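Local structure of interleukin-15 receptor alpha chain (Mus musculus, 2PSM) at residues Val15-Ala20 / Thr65-Lys70; Arg32-Cys37 / Ser48-Cys53; Gly40-Ala45 / Ile72-Leu77. The protein probably binds the cytokine interleukin-15 through its extracellular sushi domain, as the alpha chain of the interleukin-15 receptor. All coordinates share one frame; numbering follows the deposited sequence.

Overall arrangement
The three contacts run through one sushi domain closed by the disulfides C11-C53 and C37-C71. Interaction 2, the antiparallel strand pair, has its centre about 3 Å from that of the chain. Interaction 1 is an apolar clasp between two loops, its centre about 8 Å from that of interaction 2; Y35 of interaction 2 lies against both of its loops. Interaction 3, a two-stranded ribbon, has its centre about 17 Å from that of interaction 2 and 15 Å from that of interaction 1, joined to the latter by a probable hydrogen bond of 2.7 Å between K44 N and K70 O. R32, R34 and R43 carry salt bridges to acidic side chains of a second protein, presumably interleukin-15.

Interaction 1 of 3, residues Val15-Ala20 / Thr65-Lys70; sequences VSIEHA and TTPSLK
I17 meets P67 and L69 through its two branches, with V15 adding an apolar touch on P67 and A20 one on L69. With chi1 at -68° the CG1 of I17 stands anti to the carbonyl carbon and its CG2 anti to the backbone N, which separates the two branches. One branch ends in I17 CD1, 3.9 Å from P67 CG, the two side chains sliding past each other in opposite directions. The other, I17 CG2, reaches L69 CD2 at 3.9 Å. V15 CG2 makes a more distant touch on P67 CG at 4.2 Å, and A20 CB comes within 4.0 Å of L69 CD2, so this one methyl is shared by two residues. The backbones stay well apart, the I17 CA and L69 CA atoms being 7.5 Å from each other, and side chains fill the gap. Here two loops of the sushi (SCR) fold, the one before strand 20-21 and the one after strand 61-64, close over its small core: I17, P67 and L69 all rest on Y35, L69 also touches C37, and A20 touches C71 of the same disulfide. The hydrogen bonds lie within one segment or run to other parts of the domain. A type II turn from I17 to A20 is closed by a weak bond from A20 N to I17 O (3.3 Å), and it brings A20 CB round to L69. T65 OG1 and S68 OG pair with the backbone N atoms of E52 and S48. Next to the apolar contact, E18 CG sits over the centre of the H19 ring, 3.5 Å above its plane, and H19 stacks on F41. E18 OE1 and K70 NZ, 5.3 Å apart, are too distant for a salt bridge.

Interaction 2 of 3, residues Arg32-Cys37 / Ser48-Cys53; sequences RERYVC and STLIEC
R34 CG stands anti to the carbonyl carbon (chi1 -74°); from there the chain is extended to NE, and chi4 (-77°) turns CZ out of that line, on the way to T49, whose OG1 sits between its own backbone N and carbonyl carbon (chi1 55°). The two side chains cross at about a right angle, and R34 NH1 donates to T49 OG1 at 3.1 Å, the hydroxyl oxygen lying at the edge of the guanidinium, near its plane. R34 lies on strand 32-37 and T49 just ahead of strand 50-56, antiparallel neighbours in the middle of the sushi domain, tied to the rest of the fold through the disulfides of C37 and C53. E33 and I51 form the hydrogen-bonded pair, E33 N to I51 O and I51 N to E33 O both 3.0 Å and nearly straight. Past the last bridge, R34 with L50, Y35 N gives a 2.8 Å bond to T49 O beside the turn in which S48 OG accepts from L50 N, an ST turn. On the face that carries R32, R34, L50 and E52, the leucine lies between two arginines: L50 CB sits 3.4 Å from R34 NH1 over one face of that guanidinium, and L50 CD2 is 3.5 Å from R32 NH2 over one face of the other. The salt bridge of R32 NE to E52 OE1 is long, 3.6 Å. Both arginines find stronger partners in acidic side chains of a second protein, and an acidic group there also bonds S48 OG, consistent with a cytokine-binding face. On the other face E33 turns its carboxylate to the backbone N atoms of K25 and N26. Y35 OH bonds V15 O, and the ring presents its edge to I51, with Y35 CE2 3.5 Å from I51 CG2.

Interaction 3 of 3, residues Gly40-Ala45 / Ile72-Leu77; sequences GFKRKA and IRDPSL
K42 and I72 are the closely held part of this contact, a hydrogen-bonded antiparallel pair in a two-stranded ribbon at one end of the sushi domain. K42 N donates to I72 O at 2.6 Å, almost in line with the carbonyl, and I72 N returns a bond to K42 O at 2.9 Å. I72 O takes more than one approach, for F41 CA also lies 3.1 Å away as a CA-H...O contact and the F41 ring turns its edge to the same oxygen. A third backbone bond, D74 N to G40 O, is 2.9 Å long and closes the ribbon next to the F41-R73 pair. K42 packs closely on D74 as well: chi2 (-66°) bends K42 at CD, and the chain lies side by side with D74, K42 CE 3.4 Å from D74 OD2. The other carboxylate oxygen is taken up locally, D74 OD1 accepting from S76 N in an Asx turn, within a type I turn from D74 to L77. Elsewhere the packing is slacker. F41 and R73 lie side by side, pointing the same way, and their side chains meet where F41 CE1 comes 3.9 Å from R73 CG; the arginine chain continues extended at the exposed surface. K44 CB rests 4.2 Å from I72 CG2, and K44 N continues the pairing to K70. R43 points away from the ribbon partner and makes a cation-pi contact with an aromatic side chain of a second protein, presumably the cytokine. K42 NZ and D74 OD2 are 4.3 Å apart, beyond a salt bridge, so any attraction between them is probably modest, and the backbone bonds rather than paired charges carry the contact.

Interaction 1 of 3, residues Val15-Ala20 / Thr65-Lys70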
loop_
_atom_site.group_PDB
_atom_site.type_symbol
_atom_site.label_atom_id
_atom_site.label_comp_id
_atom_site.label_asym_id
_atom_site.label_seq_id
_atom_site.Cartn_x
_atom_site.Cartn_y
_atom_site.Cartn_z
ATOM N N VAL B 15 19.203 -5.204 -8.449
ATOM C CA VAL B 15 19.247 -6.631 -8.142
ATOM C C VAL B 15 18.094 -7.289 -8.874
ATOM O O VAL B 15 17.150 -6.611 -9.288
ATOM C CB VAL B 15 19.068 -6.903 -6.634
ATOM C CG1 VAL B 15 20.111 -6.131 -5.839
ATOM C CG2 VAL B 15 17.658 -6.515 -6.194
ATOM N N SER B 16 18.158 -8.602 -9.043
ATOM C CA SER B 16 17.071 -9.294 -9.716
ATOM C C SER B 16 16.107 -9.829 -8.664
ATOM O O SER B 16 16.523 -10.311 -7.612
ATOM C CB SER B 16 17.604 -10.446 -10.572
ATOM O OG SER B 16 18.265 -11.398 -9.764
ATOM N N ILE B 17 14.815 -9.715 -8.946
ATOM C CA ILE B 17 13.788 -10.196 -8.038
ATOM C C ILE B 17 13.155 -11.402 -8.718
ATOM O O ILE B 17 12.946 -11.381 -9.929
ATOM C CB ILE B 17 12.710 -9.114 -7.794
ATOM C CG1 ILE B 17 13.314 -7.941 -7.011
ATOM C CG2 ILE B 17 11.529 -9.719 -7.041
ATOM C CD1 ILE B 17 13.705 -8.283 -5.585
ATOM N N GLU B 18 12.858 -12.444 -7.946
ATOM C CA GLU B 18 12.264 -13.663 -8.500
ATOM C C GLU B 18 10.862 -13.449 -9.091
ATOM O O GLU B 18 9.972 -12.897 -8.435
ATOM C CB GLU B 18 12.215 -14.760 -7.425
ATOM C CG GLU B 18 11.658 -16.088 -7.930
ATOM C CD GLU B 18 11.710 -17.205 -6.894
ATOM O OE1 GLU B 18 11.260 -16.990 -5.747
ATOM O OE2 GLU B 18 12.189 -18.310 -7.235
ATOM N N HIS B 19 10.682 -13.888 -10.336
ATOM C CA HIS B 19 9.405 -13.779 -11.045
ATOM C C HIS B 19 9.069 -12.332 -11.392
ATOM O O HIS B 19 7.900 -11.948 -11.481
ATOM C CB HIS B 19 8.285 -14.394 -10.197
ATOM C CG HIS B 19 8.499 -15.841 -9.882
ATOM N ND1 HIS B 19 8.137 -16.403 -8.675
ATOM C CD2 HIS B 19 9.048 -16.839 -10.613
ATOM C CE1 HIS B 19 8.457 -17.685 -8.676
ATOM N NE2 HIS B 19 9.011 -17.974 -9.840
ATOM N N ALA B 20 10.108 -11.537 -11.607
ATOM C CA ALA B 20 9.936 -10.136 -11.943
ATOM C C ALA B 20 11.073 -9.692 -12.839
ATOM O O ALA B 20 12.143 -10.297 -12.845
ATOM C CB ALA B 20 9.924 -9.295 -10.673
ATOM N N THR B 65 17.542 1.816 -3.508
ATOM C CA THR B 65 16.968 1.486 -2.209
ATOM C C THR B 65 16.631 0.002 -2.264
ATOM O O THR B 65 16.474 -0.556 -3.347
ATOM C CB THR B 65 15.684 2.283 -1.933
ATOM O OG1 THR B 65 14.842 2.248 -3.089
ATOM C CG2 THR B 65 16.018 3.721 -1.592
ATOM N N THR B 66 16.523 -0.641 -1.107
ATOM C CA THR B 66 16.224 -2.069 -1.068
ATOM C C THR B 66 14.741 -2.348 -1.329
ATOM O O THR B 66 13.870 -1.881 -0.594
ATOM C CB THR B 66 16.611 -2.665 0.287
ATOM O OG1 THR B 66 18.006 -2.442 0.516
ATOM C CG2 THR B 66 16.340 -4.160 0.309
ATOM N N PRO B 67 14.441 -3.125 -2.383
ATOM C CA PRO B 67 13.054 -3.450 -2.724
ATOM C C PRO B 67 12.409 -4.432 -1.746
ATOM O O PRO B 67 13.084 -5.290 -1.174
ATOM C CB PRO B 67 13.176 -4.021 -4.140
ATOM C CG PRO B 67 14.501 -4.717 -4.099
ATOM C CD PRO B 67 15.381 -3.729 -3.350
ATOM N N SER B 68 11.104 -4.295 -1.542
ATOM C CA SER B 68 10.394 -5.195 -0.643
ATOM C C SER B 68 9.498 -6.093 -1.475
ATOM O O SER B 68 8.777 -6.933 -0.940
ATOM C CB SER B 68 9.534 -4.406 0.348
ATOM O OG SER B 68 8.468 -3.754 -0.319
ATOM N N LEU B 69 9.562 -5.912 -2.791
ATOM C CA LEU B 69 8.745 -6.671 -3.723
ATOM C C LEU B 69 8.755 -8.182 -3.566
ATOM O O LEU B 69 9.793 -8.808 -3.352
ATOM C CB LEU B 69 9.140 -6.354 -5.166
ATOM C CG LEU B 69 8.345 -7.155 -6.208
ATOM C CD1 LEU B 69 6.863 -6.765 -6.128
ATOM C CD2 LEU B 69 8.905 -6.892 -7.604
ATOM N N LYS B 70 7.573 -8.755 -3.715
ATOM C CA LYS B 70 7.382 -10.190 -3.652
ATOM C C LYS B 70 6.335 -10.493 -4.720
ATOM O O LYS B 70 5.212 -9.987 -4.659
ATOM C CB LYS B 70 6.884 -10.594 -2.268
ATOM C CG LYS B 70 6.295 -11.986 -2.168
ATOM C CD LYS B 70 7.335 -13.082 -2.315
ATOM C CE LYS B 70 6.715 -14.443 -2.033
ATOM N NZ LYS B 70 7.731 -15.533 -2.074
#

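Interaction 2 of 3, residues Arg32-Cys37 / Ser48-Cys53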
loop_
_atom_site.group_PDB
_atom_site.type_symbol
_atom_site.label_atom_id
_atom_site.label_comp_id
_atom_site.label_asym_id
_atom_site.label_seq_id
_atom_site.Cartn_x
_atom_site.Cartn_y
_atom_site.Cartn_z
ATOM N N ARG B 32 13.228 7.103 -9.953
ATOM C CA ARG B 32 12.329 6.109 -9.367
ATOM C C ARG B 32 11.930 5.116 -10.453
ATOM O O ARG B 32 11.303 5.493 -11.442
ATOM C CB ARG B 32 11.077 6.802 -8.811
ATOM C CG ARG B 32 11.383 7.841 -7.746
ATOM C CD ARG B 32 10.172 8.708 -7.411
ATOM N NE ARG B 32 9.661 8.445 -6.070
ATOM C CZ ARG B 32 8.652 7.631 -5.799
ATOM N NH1 ARG B 32 8.033 6.999 -6.780
ATOM N NH2 ARG B 32 8.265 7.447 -4.544
ATOM N N GLU B 33 12.296 3.853 -10.268
ATOM C CA GLU B 33 11.981 2.813 -11.244
ATOM C C GLU B 33 11.139 1.735 -10.576
ATOM O O GLU B 33 11.111 1.631 -9.352
ATOM C CB GLU B 33 13.269 2.183 -11.796
ATOM C CG GLU B 33 14.237 3.150 -12.494
ATOM C CD GLU B 33 13.731 3.669 -13.842
ATOM O OE1 GLU B 33 12.982 2.947 -14.532
ATOM O OE2 GLU B 33 14.100 4.799 -14.226
ATOM N N ARG B 34 10.466 0.921 -11.377
ATOM C CA ARG B 34 9.626 -0.122 -10.821
ATOM C C ARG B 34 9.754 -1.460 -11.515
ATOM O O ARG B 34 9.764 -1.539 -12.743
ATOM C CB ARG B 34 8.150 0.300 -10.861
ATOM C CG ARG B 34 7.754 1.355 -9.840
ATOM C CD ARG B 34 6.263 1.681 -9.955
ATOM N NE ARG B 34 5.880 2.775 -9.065
ATOM C CZ ARG B 34 5.709 2.646 -7.754
ATOM N NH1 ARG B 34 5.880 1.466 -7.172
ATOM N NH2 ARG B 34 5.377 3.702 -7.021
ATOM N N TYR B 35 9.850 -2.509 -10.706
ATOM C CA TYR B 35 9.912 -3.877 -11.202
ATOM C C TYR B 35 8.505 -4.200 -11.699
ATOM O O TYR B 35 7.536 -3.562 -11.279
ATOM C CB TYR B 35 10.242 -4.841 -10.058
ATOM C CG TYR B 35 11.678 -4.803 -9.583
ATOM C CD1 TYR B 35 12.654 -5.590 -10.195
ATOM C CD2 TYR B 35 12.059 -3.990 -8.519
ATOM C CE1 TYR B 35 13.979 -5.569 -9.756
ATOM C CE2 TYR B 35 13.375 -3.959 -8.071
ATOM C CZ TYR B 35 14.332 -4.751 -8.696
ATOM O OH TYR B 35 15.639 -4.715 -8.272
ATOM N N VAL B 36 8.397 -5.191 -12.574
ATOM C CA VAL B 36 7.110 -5.627 -13.100
ATOM C C VAL B 36 7.078 -7.139 -12.937
ATOM O O VAL B 36 7.947 -7.835 -13.464
ATOM C CB VAL B 36 6.957 -5.281 -14.602
ATOM C CG1 VAL B 36 5.677 -5.905 -15.162
ATOM C CG2 VAL B 36 6.919 -3.769 -14.782
ATOM N N CYS B 37 6.102 -7.648 -12.188
ATOM C CA CYS B 37 6.005 -9.087 -11.991
ATOM C C CYS B 37 5.707 -9.758 -13.333
ATOM O O CYS B 37 4.978 -9.210 -14.168
ATOM C CB CYS B 37 4.911 -9.438 -10.971
ATOM S SG CYS B 37 5.225 -8.971 -9.227
ATOM N N SER B 48 6.256 -3.585 -2.358
ATOM C CA SER B 48 6.425 -2.527 -3.343
ATOM C C SER B 48 7.295 -2.910 -4.539
ATOM O O SER B 48 8.279 -3.639 -4.394
ATOM C CB SER B 48 7.024 -1.303 -2.624
ATOM O OG SER B 48 7.594 -0.369 -3.518
ATOM N N THR B 49 6.925 -2.420 -5.718
ATOM C CA THR B 49 7.699 -2.684 -6.935
ATOM C C THR B 49 8.746 -1.582 -7.131
ATOM O O THR B 49 9.531 -1.617 -8.077
ATOM C CB THR B 49 6.812 -2.665 -8.199
ATOM O OG1 THR B 49 6.107 -1.415 -8.270
ATOM C CG2 THR B 49 5.824 -3.816 -8.192
ATOM N N LEU B 50 8.757 -0.612 -6.226
ATOM C CA LEU B 50 9.650 0.537 -6.337
ATOM C C LEU B 50 11.054 0.497 -5.749
ATOM O O LEU B 50 11.268 -0.021 -4.669
ATOM C CB LEU B 50 8.963 1.776 -5.740
ATOM C CG LEU B 50 9.796 3.066 -5.767
ATOM C CD1 LEU B 50 9.748 3.670 -7.173
ATOM C CD2 LEU B 50 9.255 4.071 -4.752
ATOM N N ILE B 51 11.997 1.077 -6.487
ATOM C CA ILE B 51 13.365 1.249 -6.024
ATOM C C ILE B 51 13.738 2.649 -6.484
ATOM O O ILE B 51 13.335 3.081 -7.562
ATOM C CB ILE B 51 14.368 0.238 -6.611
ATOM C CG1 ILE B 51 14.362 0.275 -8.141
ATOM C CG2 ILE B 51 14.077 -1.146 -6.062
ATOM C CD1 ILE B 51 15.415 -0.646 -8.746
ATOM N N GLU B 52 14.468 3.375 -5.651
ATOM C CA GLU B 52 14.875 4.728 -5.996
ATOM C C GLU B 52 16.382 4.839 -5.884
ATOM O O GLU B 52 16.984 4.239 -4.994
ATOM C CB GLU B 52 14.232 5.746 -5.054
ATOM C CG GLU B 52 14.513 7.188 -5.450
ATOM C CD GLU B 52 13.849 8.191 -4.530
ATOM O OE1 GLU B 52 12.684 7.951 -4.138
ATOM O OE2 GLU B 52 14.485 9.223 -4.212
ATOM N N CYS B 53 16.992 5.596 -6.789
ATOM C CA CYS B 53 18.435 5.780 -6.757
ATOM C C CYS B 53 18.762 6.949 -5.837
ATOM O O CYS B 53 18.506 8.104 -6.178
ATOM C CB CYS B 53 18.983 6.048 -8.161
ATOM S SG CYS B 53 20.785 6.270 -8.114
#

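Interaction 3 of 3, residues Gly40-Ala45 / Ile72-Leu77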
loop_
_atom_site.group_PDB
_atom_site.type_symbol
_atom_site.label_atom_id
_atom_site.label_comp_id
_atom_site.label_asym_id
_atom_site.label_seq_id
_atom_site.Cartn_x
_atom_site.Cartn_y
_atom_site.Cartn_z
ATOM N N GLY B 40 1.439 -14.052 -15.075
ATOM C CA GLY B 40 1.059 -15.198 -14.273
ATOM C C GLY B 40 1.340 -14.951 -12.799
ATOM O O GLY B 40 0.896 -15.713 -11.951
ATOM N N PHE B 41 2.071 -13.879 -12.498
ATOM C CA PHE B 41 2.427 -13.527 -11.117
ATOM C C PHE B 41 1.870 -12.151 -10.720
ATOM O O PHE B 41 1.651 -11.294 -11.575
ATOM C CB PHE B 41 3.959 -13.538 -10.962
ATOM C CG PHE B 41 4.576 -14.903 -11.141
ATOM C CD1 PHE B 41 4.621 -15.801 -10.089
ATOM C CD2 PHE B 41 5.066 -15.300 -12.381
ATOM C CE1 PHE B 41 5.141 -17.084 -10.260
ATOM C CE2 PHE B 41 5.588 -16.581 -12.570
ATOM C CZ PHE B 41 5.626 -17.476 -11.505
ATOM N N LYS B 42 1.650 -11.944 -9.424
ATOM C CA LYS B 42 1.108 -10.676 -8.922
ATOM C C LYS B 42 1.923 -10.107 -7.768
ATOM O O LYS B 42 2.426 -10.851 -6.922
ATOM C CB LYS B 42 -0.334 -10.863 -8.424
ATOM C CG LYS B 42 -1.386 -11.056 -9.503
ATOM C CD LYS B 42 -1.542 -9.815 -10.351
ATOM C CE LYS B 42 -2.701 -9.962 -11.321
ATOM N NZ LYS B 42 -2.698 -8.873 -12.342
ATOM N N ARG B 43 2.038 -8.781 -7.732
ATOM C CA ARG B 43 2.757 -8.108 -6.652
ATOM C C ARG B 43 1.989 -8.449 -5.378
ATOM O O ARG B 43 0.778 -8.214 -5.292
ATOM C CB ARG B 43 2.746 -6.588 -6.860
ATOM C CG ARG B 43 3.136 -5.789 -5.612
ATOM C CD ARG B 43 3.075 -4.288 -5.861
ATOM N NE ARG B 43 1.698 -3.812 -6.010
ATOM C CZ ARG B 43 0.849 -3.628 -5.002
ATOM N NH1 ARG B 43 1.220 -3.868 -3.753
ATOM N NH2 ARG B 43 -0.383 -3.209 -5.244
ATOM N N LYS B 44 2.676 -9.028 -4.404
ATOM C CA LYS B 44 2.014 -9.373 -3.158
ATOM C C LYS B 44 1.571 -8.107 -2.441
ATOM O O LYS B 44 2.318 -7.128 -2.373
ATOM C CB LYS B 44 2.954 -10.151 -2.243
ATOM C CG LYS B 44 2.279 -10.594 -0.960
ATOM C CD LYS B 44 3.224 -11.379 -0.083
ATOM C CE LYS B 44 2.505 -11.946 1.129
ATOM N NZ LYS B 44 3.433 -12.821 1.898
ATOM N N ALA B 45 0.357 -8.137 -1.902
ATOM C CA ALA B 45 -0.193 -6.996 -1.179
ATOM C C ALA B 45 0.771 -6.617 -0.051
ATOM O O ALA B 45 1.285 -7.483 0.651
ATOM C CB ALA B 45 -1.573 -7.361 -0.606
ATOM N N ILE B 72 3.999 -13.202 -6.324
ATOM C CA ILE B 72 3.399 -14.506 -6.093
ATOM C C ILE B 72 2.483 -14.929 -7.242
ATOM O O ILE B 72 2.076 -14.110 -8.070
ATOM C CB ILE B 72 2.573 -14.519 -4.791
ATOM C CG1 ILE B 72 1.397 -13.545 -4.911
ATOM C CG2 ILE B 72 3.462 -14.142 -3.608
ATOM C CD1 ILE B 72 0.318 -13.726 -3.842
ATOM N N ARG B 73 2.155 -16.215 -7.275
ATOM C CA ARG B 73 1.282 -16.759 -8.301
ATOM C C ARG B 73 -0.074 -16.077 -8.275
ATOM O O ARG B 73 -0.722 -16.001 -7.231
ATOM C CB ARG B 73 1.096 -18.260 -8.093
ATOM C CG ARG B 73 2.362 -19.067 -8.307
ATOM C CD ARG B 73 2.094 -20.558 -8.195
ATOM N NE ARG B 73 3.290 -21.337 -8.503
ATOM C CZ ARG B 73 3.331 -22.666 -8.529
ATOM N NH1 ARG B 73 2.239 -23.372 -8.265
ATOM N NH2 ARG B 73 4.465 -23.289 -8.824
ATOM N N ASP B 74 -0.490 -15.572 -9.431
ATOM C CA ASP B 74 -1.782 -14.912 -9.569
ATOM C C ASP B 74 -2.840 -15.854 -8.987
ATOM O O ASP B 74 -3.025 -16.962 -9.483
ATOM C CB ASP B 74 -2.071 -14.662 -11.048
ATOM C CG ASP B 74 -3.329 -13.854 -11.269
ATOM O OD1 ASP B 74 -4.262 -13.963 -10.445
ATOM O OD2 ASP B 74 -3.386 -13.116 -12.274
ATOM N N PRO B 75 -3.548 -15.426 -7.929
ATOM C CA PRO B 75 -4.578 -16.258 -7.300
ATOM C C PRO B 75 -5.725 -16.602 -8.247
ATOM O O PRO B 75 -6.370 -17.640 -8.100
ATOM C CB PRO B 75 -5.054 -15.399 -6.128
ATOM C CG PRO B 75 -3.881 -14.507 -5.843
ATOM C CD PRO B 75 -3.420 -14.141 -7.221
ATOM N N SER B 76 -5.969 -15.727 -9.219
ATOM C CA SER B 76 -7.052 -15.930 -10.175
ATOM C C SER B 76 -6.758 -17.007 -11.216
ATOM O O SER B 76 -7.570 -17.247 -12.113
ATOM C CB SER B 76 -7.393 -14.611 -10.880
ATOM O OG SER B 76 -6.368 -14.214 -11.770
ATOM N N LEU B 77 -5.600 -17.650 -11.101
ATOM C CA LEU B 77 -5.223 -18.713 -12.031
ATOM C C LEU B 77 -4.976 -20.022 -11.269
ATOM O O LEU B 77 -4.019 -20.745 -11.624
ATOM C CB LEU B 77 -3.965 -18.307 -12.812
#